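Local structure of putative XRE-family transcriptional regulator (Rhodococcus sp., 2OFY) at the interface of chains A and B. The protein probably binds DNA through a helix-turn-helix domain of the XRE family and so is likely to regulate transcription. Numbering follows the deposited sequence. Chains: chain A/B, Putative XRE-family transcriptional regulator.

The interface of chains A and B. Residues chain A 75-76, 78-80; chain B 58, 61-62, 65, 71.
A:Phe80, on the extended tail that follows helix 71-75 of chain A, lies against helix 57-67 of chain B, and its ring is the tightly packed part of this contact. Over one face stands B:Ala62, its CA 3.8 Å from the ring centroid in a CH-pi contact and offset toward the rim. On the same side of the ring plane, but out beyond its far end, the methyl B:Ala61 CB approaches A:Phe80 CZ obliquely at 3.6 Å. In the ring plane, B:Phe58 CD1 touches the edge at A:Phe80 CE1, 3.8 Å away, the two side chains crossing at about a right angle. With CG anti to the carbonyl carbon and beside the backbone N, the ring is turned toward the helix.

B:Arg65 links this apolar packing to the polar part, meeting the CD2/CE2 edge of the ring with its guanidinium toward the side opposite the alanines. Its CG is anti to the backbone N (chi1 -172°), and a bend at chi3 carries the guanidinium past the ring. A:Phe80 CE2 sits over the centre of the guanidinium, 3.4 Å from CZ of B:Arg65, but the two planes are 57° apart, so this is a tilted contact and not a parallel stack. NH2 of B:Arg65 donates to the carbonyl A:Ala75 O at 2.7 Å, approaching from above the carbonyl plane with a bent 116° at the hydrogen. NH1 makes a straighter hydrogen bond to the carbonyl A:Val78 O, tilted slightly from the carbonyl plane, although its modelled length is doubtfully short.

The periphery is thinner: B:Leu71 CD1 reaches A:Ala75 CB at 3.8 Å, with 7 Å² of B:Leu71 hidden, and A:Thr79 loses still less surface, 4 Å². The whole interface is not an exact two-fold, and the structure alone does not show that this pairing is the biological one. Within it, ring packing and arginine-to-backbone bonding anchor the chain A tail to helix 57-67 of chain B, possibly supporting a dimer.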
# COMPACT_ATOMS: atom_id res chain seq x y z
N ALA A 75 8.56 2.24 -2.62
CA ALA A 75 7.67 3.08 -3.45
C ALA A 75 8.48 3.94 -4.42
O ALA A 75 7.99 4.26 -5.50
CB ALA A 75 6.79 3.94 -2.59
N ALA A 76 9.72 4.31 -4.04
CA ALA A 76 10.60 5.12 -4.90
C ALA A 76 10.86 4.60 -6.31
O ALA A 76 11.14 5.40 -7.21
CB ALA A 76 11.93 5.36 -4.19
N VAL A 78 8.75 3.50 -8.45
CA VAL A 78 7.62 3.74 -9.34
C VAL A 78 7.16 5.19 -9.43
O VAL A 78 7.43 6.01 -8.54
CB VAL A 78 6.40 2.93 -8.93
CG1 VAL A 78 6.63 1.47 -9.16
CG2 VAL A 78 6.05 3.23 -7.44
N THR A 79 6.39 5.42 -10.50
CA THR A 79 5.71 6.69 -10.77
C THR A 79 4.20 6.55 -10.67
O THR A 79 3.61 5.54 -11.07
CB THR A 79 6.02 7.19 -12.15
OG1 THR A 79 5.51 6.26 -13.13
CG2 THR A 79 7.50 7.33 -12.33
N PHE A 80 3.59 7.61 -10.14
CA PHE A 80 2.16 7.72 -10.02
C PHE A 80 1.81 9.02 -10.66
O PHE A 80 2.60 9.97 -10.57
CB PHE A 80 1.74 7.78 -8.55
CG PHE A 80 2.35 6.70 -7.69
CD1 PHE A 80 2.04 5.36 -7.91
CD2 PHE A 80 3.24 7.01 -6.69
CE1 PHE A 80 2.56 4.39 -7.12
CE2 PHE A 80 3.76 6.08 -5.92
CZ PHE A 80 3.48 4.74 -6.13
N PHE B 58 -0.54 0.43 -3.92
CA PHE B 58 -0.16 1.50 -4.83
C PHE B 58 -1.09 2.72 -4.72
O PHE B 58 -0.69 3.82 -5.03
CB PHE B 58 -0.05 0.96 -6.23
CG PHE B 58 1.20 0.12 -6.41
CD1 PHE B 58 2.46 0.70 -6.19
CD2 PHE B 58 1.12 -1.19 -6.83
CE1 PHE B 58 3.64 -0.02 -6.40
CE2 PHE B 58 2.30 -1.94 -7.02
CZ PHE B 58 3.55 -1.34 -6.78
N ALA B 61 0.32 4.42 -1.54
CA ALA B 61 1.65 4.93 -1.96
C ALA B 61 1.50 6.21 -2.78
O ALA B 61 2.21 7.22 -2.52
CB ALA B 61 2.41 3.86 -2.76
N ALA B 62 0.55 6.22 -3.73
CA ALA B 62 0.37 7.42 -4.61
C ALA B 62 -0.13 8.62 -3.81
O ALA B 62 0.39 9.74 -3.98
CB ALA B 62 -0.62 7.08 -5.75
N ARG B 65 2.57 9.95 -1.62
CA ARG B 65 3.54 10.74 -2.38
C ARG B 65 3.08 12.20 -2.54
O ARG B 65 3.86 13.15 -2.33
CB ARG B 65 3.77 10.13 -3.78
CG ARG B 65 4.89 10.78 -4.54
CD ARG B 65 5.28 9.92 -5.75
NE ARG B 65 6.04 8.74 -5.32
CZ ARG B 65 6.69 7.89 -6.13
NH1 ARG B 65 6.66 8.04 -7.47
NH2 ARG B 65 7.35 6.88 -5.60
N LEU B 71 5.57 6.62 3.91
CA LEU B 71 4.79 5.37 4.02
C LEU B 71 5.10 4.56 5.27
O LEU B 71 4.20 3.91 5.87
CB LEU B 71 5.01 4.50 2.79
CG LEU B 71 4.17 4.85 1.59
CD1 LEU B 71 4.61 3.88 0.48
CD2 LEU B 71 2.65 4.70 1.91